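Long-range contacts in Fe-superoxide dismutase homolog (Plasmodium berghei, PDB 2A03), which destroys superoxide radicals by dismutating them to hydrogen peroxide and oxygen, as a metal-dependent enzyme of the iron/manganese superoxide dismutase family: residues 11-16 / 42-47; 102-107 / 140-145. All coordinates share one frame; numbering follows the deposited sequence.

Interaction 1 of 2, residues 11-16 / 42-47; sequences ITLPKL and GYVNKL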
ATOM      1  N   ILE A  11       9.968 -24.090  -4.725  1.00 42.19           N
ATOM      2  CA  ILE A  11       8.791 -23.270  -4.936  1.00 41.24           C
ATOM      3  C   ILE A  11       9.032 -22.368  -6.141  1.00 40.14           C
ATOM      4  O   ILE A  11      10.058 -21.700  -6.231  1.00 38.54           O
ATOM      5  CB  ILE A  11       8.456 -22.435  -3.686  1.00 41.27           C
ATOM      6  CG1 ILE A  11       8.023 -23.368  -2.548  1.00 40.99           C
ATOM      7  CG2 ILE A  11       7.363 -21.421  -4.000  1.00 40.53           C
ATOM      8  CD1 ILE A  11       8.171 -22.773  -1.187  1.00 40.03           C
ATOM      9  N   THR A  12       8.085 -22.386  -7.073  1.00 39.26           N
ATOM     10  CA  THR A  12       8.226 -21.668  -8.328  1.00 39.99           C
ATOM     11  C   THR A  12       6.976 -20.829  -8.647  1.00 38.72           C
ATOM     12  O   THR A  12       5.896 -21.064  -8.111  1.00 37.79           O
ATOM     13  CB  THR A  12       8.470 -22.632  -9.517  1.00 40.12           C
ATOM     14  OG1 THR A  12       7.339 -23.493  -9.669  1.00 43.67           O
ATOM     15  CG2 THR A  12       9.695 -23.466  -9.293  1.00 40.33           C
ATOM     16  N   LEU A  13       7.164 -19.845  -9.517  1.00 38.21           N
ATOM     17  CA  LEU A  13       6.089 -19.000 -10.001  1.00 39.12           C
ATOM     18  C   LEU A  13       5.151 -19.806 -10.903  1.00 38.56           C
ATOM     19  O   LEU A  13       5.562 -20.291 -11.938  1.00 38.65           O
ATOM     20  CB  LEU A  13       6.704 -17.842 -10.788  1.00 38.95           C
ATOM     21  CG  LEU A  13       5.782 -16.722 -11.269  1.00 39.11           C
ATOM     22  CD1 LEU A  13       5.124 -16.010 -10.097  1.00 38.39           C
ATOM     23  CD2 LEU A  13       6.615 -15.761 -12.119  1.00 39.28           C
ATOM     24  N   PRO A  14       3.889 -19.971 -10.510  1.00 39.00           N
ATOM     25  CA  PRO A  14       3.037 -20.711 -11.447  1.00 39.88           C
ATOM     26  C   PRO A  14       2.850 -19.940 -12.750  1.00 40.18           C
ATOM     27  O   PRO A  14       2.793 -18.698 -12.734  1.00 39.26           O
ATOM     28  CB  PRO A  14       1.695 -20.849 -10.713  1.00 39.75           C
ATOM     29  CG  PRO A  14       1.965 -20.441  -9.279  1.00 41.15           C
ATOM     30  CD  PRO A  14       3.166 -19.527  -9.307  1.00 39.49           C
ATOM     31  N   LYS A  15       2.781 -20.675 -13.862  1.00 40.19           N
ATOM     32  CA  LYS A  15       2.526 -20.085 -15.183  1.00 40.38           C
ATOM     33  C   LYS A  15       1.139 -19.439 -15.233  1.00 40.05           C
ATOM     34  O   LYS A  15       0.193 -19.922 -14.613  1.00 39.59           O
ATOM     35  CB  LYS A  15       2.656 -21.155 -16.285  1.00 40.82           C
ATOM     36  N   LEU A  16       1.036 -18.316 -15.940  1.00 40.04           N
ATOM     37  CA  LEU A  16      -0.265 -17.718 -16.234  1.00 39.74           C
ATOM     38  C   LEU A  16      -1.001 -18.591 -17.233  1.00 37.99           C
ATOM     39  O   LEU A  16      -0.390 -19.188 -18.097  1.00 36.73           O
ATOM     40  CB  LEU A  16      -0.121 -16.315 -16.848  1.00 41.55           C
ATOM     41  CG  LEU A  16       0.367 -15.137 -16.004  1.00 43.03           C
ATOM     42  CD1 LEU A  16       0.556 -13.909 -16.902  1.00 43.89           C
ATOM     43  CD2 LEU A  16      -0.592 -14.848 -14.883  1.00 42.33           C
ATOM     44  N   GLY A  42       8.985 -11.686  -7.754  1.00 32.00           N
ATOM     45  CA  GLY A  42       9.809 -11.195  -6.662  1.00 31.42           C
ATOM     46  C   GLY A  42       9.451 -11.830  -5.333  1.00 31.48           C
ATOM     47  O   GLY A  42      10.321 -12.045  -4.502  1.00 32.09           O
ATOM     48  N   TYR A  43       8.169 -12.113  -5.104  1.00 30.58           N
ATOM     49  CA  TYR A  43       7.771 -12.740  -3.855  1.00 30.54           C
ATOM     50  C   TYR A  43       8.314 -14.159  -3.816  1.00 29.94           C
ATOM     51  O   TYR A  43       8.780 -14.633  -2.778  1.00 29.83           O
ATOM     52  CB  TYR A  43       6.244 -12.727  -3.660  1.00 31.06           C
ATOM     53  CG  TYR A  43       5.624 -11.356  -3.411  1.00 30.27           C
ATOM     54  CD1 TYR A  43       6.043 -10.547  -2.352  1.00 31.56           C
ATOM     55  CD2 TYR A  43       4.611 -10.885  -4.224  1.00 31.73           C
ATOM     56  CE1 TYR A  43       5.474  -9.314  -2.129  1.00 31.53           C
ATOM     57  CE2 TYR A  43       4.030  -9.644  -4.019  1.00 31.05           C
ATOM     58  CZ  TYR A  43       4.456  -8.862  -2.974  1.00 33.06           C
ATOM     59  OH  TYR A  43       3.835  -7.643  -2.766  1.00 33.67           O
ATOM     60  N   VAL A  44       8.291 -14.837  -4.952  1.00 30.35           N
ATOM     61  CA  VAL A  44       8.867 -16.180  -5.037  1.00 30.41           C
ATOM     62  C   VAL A  44      10.374 -16.122  -4.771  1.00 31.19           C
ATOM     63  O   VAL A  44      10.915 -16.880  -3.966  1.00 32.10           O
ATOM     64  CB  VAL A  44       8.590 -16.810  -6.414  1.00 30.64           C
ATOM     65  CG1 VAL A  44       9.213 -18.205  -6.514  1.00 29.59           C
ATOM     66  CG2 VAL A  44       7.075 -16.874  -6.677  1.00 29.92           C
ATOM     67  N   ASN A  45      11.062 -15.205  -5.432  1.00 32.08           N
ATOM     68  CA  ASN A  45      12.497 -15.119  -5.291  1.00 32.05           C
ATOM     69  C   ASN A  45      12.900 -14.738  -3.861  1.00 32.78           C
ATOM     70  O   ASN A  45      13.869 -15.277  -3.313  1.00 32.13           O
ATOM     71  CB  ASN A  45      13.052 -14.111  -6.284  1.00 32.55           C
ATOM     72  CG  ASN A  45      12.865 -14.542  -7.733  1.00 33.43           C
ATOM     73  OD1 ASN A  45      12.590 -15.709  -8.033  1.00 31.07           O
ATOM     74  ND2 ASN A  45      13.018 -13.582  -8.645  1.00 32.39           N
ATOM     75  N   LYS A  46      12.160 -13.811  -3.256  1.00 31.99           N
ATOM     76  CA  LYS A  46      12.486 -13.377  -1.909  1.00 31.83           C
ATOM     77  C   LYS A  46      12.195 -14.479  -0.886  1.00 31.30           C
ATOM     78  O   LYS A  46      12.968 -14.686   0.044  1.00 30.67           O
ATOM     79  CB  LYS A  46      11.734 -12.092  -1.557  1.00 32.51           C
ATOM     80  N   LEU A  47      11.081 -15.180  -1.053  1.00 30.59           N
ATOM     81  CA  LEU A  47      10.794 -16.322  -0.199  1.00 30.47           C
ATOM     82  C   LEU A  47      11.938 -17.333  -0.227  1.00 29.81           C
ATOM     83  O   LEU A  47      12.453 -17.728   0.811  1.00 29.17           O
ATOM     84  CB  LEU A  47       9.505 -17.027  -0.630  1.00 30.23           C
ATOM     85  CG  LEU A  47       9.165 -18.251   0.238  1.00 30.27           C
ATOM     86  CD1 LEU A  47       9.127 -17.889   1.727  1.00 29.33           C
ATOM     87  CD2 LEU A  47       7.864 -18.887  -0.163  1.00 30.36           C
TER
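V44 and L47 of helix 29-51 carry the extended N-terminal segment 11-16, which lies over the first long helix of the alpha-hairpin domain of this iron/manganese superoxide dismutase. No hydrogen bond joins residues 11-16 to 42-47; the contact is apolar packing plus the approach of backbone atoms to methyl groups. Just before V44, the ring of Y43 turns to the other side of the helix, where it meets H82, a ligand of the bound manganese, and packs on F127 of the second subunit. V44 is the centre of the contact, its CA 6.3 Å from the CA of L13. CG1 stands anti to the backbone N (chi1 179°), which carries this methyl out to the passing main chain: V44 CG1 lies 3.6 Å from the I11 carbonyl O and 4.0 Å from the T12 CA. Its other branch, CG2, meets the L13 side chain at CD1, at 4.0 Å, the two side chains crossing at about a right angle. The carbonyl of I11 is not left to methyl contact alone, because its O accepts a hydrogen bond from N48 ND2, one turn further along the same helix. P14 O is likewise held by the hydroxyl of Y36, so the helix grips the segment by polar bonds to either side of the V44 packing. Three residues beyond V44, L47 also faces the segment and packs on L61 and on I79 of helix 70-87, while I11 touches I64 of helix 61-67. The I11 and L47 side chains cross at about a right angle, L47 CD2 lying 4.0 Å from I11 CD1.

Interaction 2 of 2, residues 102-107 / 140-145; sequences KEKIQE and NKLVIL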
ATOM      1  N   LYS A 102     -23.901 -18.495  -9.404  1.00 31.05           N
ATOM      2  CA  LYS A 102     -25.054 -17.642  -9.602  1.00 31.03           C
ATOM      3  C   LYS A 102     -26.135 -17.895  -8.549  1.00 31.42           C
ATOM      4  O   LYS A 102     -26.562 -16.959  -7.885  1.00 31.47           O
ATOM      5  CB  LYS A 102     -25.631 -17.789 -11.002  1.00 30.53           C
ATOM      6  CG  LYS A 102     -26.891 -16.951 -11.213  1.00 30.24           C
ATOM      7  CD  LYS A 102     -27.360 -16.992 -12.638  1.00 30.95           C
ATOM      8  CE  LYS A 102     -28.534 -16.027 -12.901  1.00 29.47           C
ATOM      9  NZ  LYS A 102     -29.868 -16.579 -12.550  1.00 28.91           N
ATOM     10  N   GLU A 103     -26.581 -19.145  -8.409  1.00 32.09           N
ATOM     11  CA  GLU A 103     -27.562 -19.508  -7.384  1.00 32.65           C
ATOM     12  C   GLU A 103     -27.138 -19.026  -6.004  1.00 31.64           C
ATOM     13  O   GLU A 103     -27.923 -18.424  -5.272  1.00 30.87           O
ATOM     14  CB  GLU A 103     -27.747 -21.029  -7.275  1.00 32.76           C
ATOM     15  CG  GLU A 103     -28.074 -21.758  -8.560  1.00 37.41           C
ATOM     16  CD  GLU A 103     -28.666 -23.150  -8.321  1.00 37.27           C
ATOM     17  OE1 GLU A 103     -29.210 -23.408  -7.223  1.00 44.24           O
ATOM     18  OE2 GLU A 103     -28.623 -23.976  -9.249  1.00 43.16           O
ATOM     19  N   LYS A 104     -25.896 -19.352  -5.655  1.00 31.76           N
ATOM     20  CA  LYS A 104     -25.321 -19.094  -4.338  1.00 31.45           C
ATOM     21  C   LYS A 104     -25.237 -17.592  -4.009  1.00 31.22           C
ATOM     22  O   LYS A 104     -25.599 -17.171  -2.905  1.00 32.19           O
ATOM     23  CB  LYS A 104     -23.932 -19.737  -4.266  1.00 31.69           C
ATOM     24  CG  LYS A 104     -23.372 -19.888  -2.868  1.00 32.24           C
ATOM     25  CD  LYS A 104     -24.130 -20.942  -2.060  1.00 32.47           C
ATOM     26  CE  LYS A 104     -23.430 -21.165  -0.718  1.00 33.69           C
ATOM     27  NZ  LYS A 104     -24.402 -21.353   0.361  1.00 31.35           N
ATOM     28  N   ILE A 105     -24.797 -16.783  -4.966  1.00 30.62           N
ATOM     29  CA  ILE A 105     -24.763 -15.323  -4.783  1.00 30.32           C
ATOM     30  C   ILE A 105     -26.184 -14.728  -4.661  1.00 30.20           C
ATOM     31  O   ILE A 105     -26.450 -13.892  -3.799  1.00 28.00           O
ATOM     32  CB  ILE A 105     -23.999 -14.650  -5.936  1.00 30.20           C
ATOM     33  CG1 ILE A 105     -22.514 -14.996  -5.840  1.00 30.84           C
ATOM     34  CG2 ILE A 105     -24.201 -13.131  -5.920  1.00 30.44           C
ATOM     35  CD1 ILE A 105     -21.650 -14.399  -6.962  1.00 31.76           C
ATOM     36  N   GLN A 106     -27.086 -15.183  -5.527  1.00 29.66           N
ATOM     37  CA  GLN A 106     -28.490 -14.805  -5.455  1.00 29.91           C
ATOM     38  C   GLN A 106     -29.078 -15.041  -4.086  1.00 29.89           C
ATOM     39  O   GLN A 106     -29.800 -14.203  -3.563  1.00 29.88           O
ATOM     40  CB  GLN A 106     -29.322 -15.614  -6.456  1.00 29.11           C
ATOM     41  CG  GLN A 106     -29.113 -15.125  -7.836  1.00 29.22           C
ATOM     42  CD  GLN A 106     -29.737 -15.980  -8.893  1.00 29.55           C
ATOM     43  OE1 GLN A 106     -29.624 -15.630 -10.050  1.00 30.55           O
ATOM     44  NE2 GLN A 106     -30.416 -17.092  -8.519  1.00 26.09           N
ATOM     45  N   GLU A 107     -28.790 -16.206  -3.532  1.00 29.79           N
ATOM     46  CA  GLU A 107     -29.320 -16.571  -2.239  1.00 29.79           C
ATOM     47  C   GLU A 107     -28.686 -15.778  -1.100  1.00 30.07           C
ATOM     48  O   GLU A 107     -29.378 -15.306  -0.209  1.00 29.97           O
ATOM     49  CB  GLU A 107     -29.101 -18.059  -2.000  1.00 29.29           C
ATOM     50  CG  GLU A 107     -29.782 -18.580  -0.754  1.00 30.73           C
ATOM     51  CD  GLU A 107     -31.300 -18.329  -0.749  1.00 32.65           C
ATOM     52  OE1 GLU A 107     -31.931 -18.357  -1.837  1.00 31.49           O
ATOM     53  OE2 GLU A 107     -31.849 -18.112   0.350  1.00 32.11           O
ATOM     54  N   ASN A 140     -21.379 -22.214   5.619  1.00 37.96           N
ATOM     55  CA  ASN A 140     -21.605 -22.393   4.184  1.00 38.11           C
ATOM     56  C   ASN A 140     -22.420 -21.248   3.585  1.00 37.50           C
ATOM     57  O   ASN A 140     -23.263 -21.449   2.722  1.00 36.07           O
ATOM     58  CB  ASN A 140     -22.255 -23.755   3.893  1.00 38.53           C
ATOM     59  CG  ASN A 140     -21.335 -24.923   4.242  1.00 41.93           C
ATOM     60  OD1 ASN A 140     -20.098 -24.809   4.167  1.00 43.28           O
ATOM     61  ND2 ASN A 140     -21.928 -26.055   4.625  1.00 41.47           N
ATOM     62  N   LYS A 141     -22.144 -20.039   4.051  1.00 37.83           N
ATOM     63  CA  LYS A 141     -22.699 -18.843   3.453  1.00 37.11           C
ATOM     64  C   LYS A 141     -21.550 -18.090   2.788  1.00 35.95           C
ATOM     65  O   LYS A 141     -20.415 -18.106   3.284  1.00 34.99           O
ATOM     66  CB  LYS A 141     -23.358 -17.990   4.527  1.00 38.09           C
ATOM     67  CG  LYS A 141     -24.313 -16.937   3.975  1.00 40.51           C
ATOM     68  CD  LYS A 141     -24.643 -15.845   5.001  1.00 40.55           C
ATOM     69  CE  LYS A 141     -25.709 -14.891   4.442  1.00 43.78           C
ATOM     70  NZ  LYS A 141     -25.973 -13.723   5.343  1.00 45.60           N
ATOM     71  N   LEU A 142     -21.821 -17.462   1.649  1.00 35.12           N
ATOM     72  CA  LEU A 142     -20.817 -16.626   0.996  1.00 34.37           C
ATOM     73  C   LEU A 142     -20.737 -15.292   1.738  1.00 33.46           C
ATOM     74  O   LEU A 142     -21.754 -14.710   2.088  1.00 33.60           O
ATOM     75  CB  LEU A 142     -21.146 -16.388  -0.477  1.00 33.37           C
ATOM     76  CG  LEU A 142     -20.959 -17.561  -1.441  1.00 32.10           C
ATOM     77  CD1 LEU A 142     -21.570 -17.192  -2.774  1.00 32.30           C
ATOM     78  CD2 LEU A 142     -19.489 -17.949  -1.617  1.00 32.10           C
ATOM     79  N   VAL A 143     -19.524 -14.822   1.977  1.00 32.70           N
ATOM     80  CA  VAL A 143     -19.318 -13.574   2.682  1.00 32.72           C
ATOM     81  C   VAL A 143     -18.285 -12.740   1.948  1.00 32.17           C
ATOM     82  O   VAL A 143     -17.461 -13.268   1.192  1.00 32.20           O
ATOM     83  CB  VAL A 143     -18.889 -13.797   4.181  1.00 32.33           C
ATOM     84  CG1 VAL A 143     -20.037 -14.302   4.988  1.00 31.91           C
ATOM     85  CG2 VAL A 143     -17.717 -14.771   4.293  1.00 33.80           C
ATOM     86  N   ILE A 144     -18.353 -11.426   2.150  1.00 31.62           N
ATOM     87  CA  ILE A 144     -17.345 -10.528   1.613  1.00 31.61           C
ATOM     88  C   ILE A 144     -16.344 -10.256   2.723  1.00 32.35           C
ATOM     89  O   ILE A 144     -16.736  -9.951   3.848  1.00 31.61           O
ATOM     90  CB  ILE A 144     -17.968  -9.216   1.118  1.00 31.71           C
ATOM     91  CG1 ILE A 144     -18.678  -9.442  -0.222  1.00 30.66           C
ATOM     92  CG2 ILE A 144     -16.920  -8.130   0.973  1.00 32.12           C
ATOM     93  CD1 ILE A 144     -19.695  -8.380  -0.533  1.00 31.36           C
ATOM     94  N   LEU A 145     -15.050 -10.386   2.412  1.00 32.44           N
ATOM     95  CA  LEU A 145     -14.000 -10.124   3.405  1.00 31.61           C
ATOM     96  C   LEU A 145     -12.934  -9.246   2.810  1.00 32.27           C
ATOM     97  O   LEU A 145     -12.760  -9.182   1.578  1.00 33.67           O
ATOM     98  CB  LEU A 145     -13.359 -11.423   3.893  1.00 31.18           C
ATOM     99  CG  LEU A 145     -14.281 -12.508   4.469  1.00 31.53           C
ATOM    100  CD1 LEU A 145     -13.567 -13.821   4.571  1.00 33.57           C
ATOM    101  CD2 LEU A 145     -14.834 -12.125   5.831  1.00 31.16           C
TER
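K104 sends its CG anti to the backbone N (chi1 -164°), and L142 puts its CG anti to its own carbonyl carbon, beside the backbone N, which sets the two CG atoms close together between helix 100-109 and strand 142-148, an edge strand of the three-stranded antiparallel sheet within the chain. This is helix-on-sheet packing in the C-terminal domain of the superoxide dismutase fold. The K104 chain bends at chi2, which places CD, and at chi4, which places NZ; its methylenes cross L142 obliquely and the ammonium group reaches the turn before the strand. K104 CB lies 3.8 Å from L142 CD1; the still shorter approach of K104 CG to the same methyl is too close to be taken literally. The same methyl also meets I105, whose CG1 is 3.9 Å from L142 CD1, and the leucine is further surrounded by I101 and F109 of the helix and by L134 and L136 of the neighbouring strand. L142 is thus buried, whereas K104 is partly exposed and leads to the exposed N140. A second link comes from D108, whose OD2 accepts a hydrogen bond from the L142 backbone N and forms a long, weak ion pair with K104 NZ. That carboxylate would tend to favour the charged form of the lysine. The one hydrogen bond across the two segments is made by the ammonium group itself: K104 NZ donates to the N140 carbonyl O at 2.6 Å; the angle at the carbonyl oxygen is 158° and NZ stands 20° out of the carbonyl plane.

How the interactions relate
Interaction 1 closes before interaction 2 opens along the chain, and the two fall in different halves of the fold: 11-16/42-47 in the alpha-hairpin domain, 102-107/140-145 in the C-terminal domain. Their centres are 31 Å apart, on opposite sides of the chain's centre, with nearest atoms about 17 Å apart and no touch between them. They share no helix or strand. Interaction 1 joins an N-terminal loop to helix 29-51, which also supplies the metal ligand H35; interaction 2 joins helix 100-109 to the sheet, away from the metal. Both domains contribute to the manganese site, H35 and H82 from the first, D166 and H170 from the second.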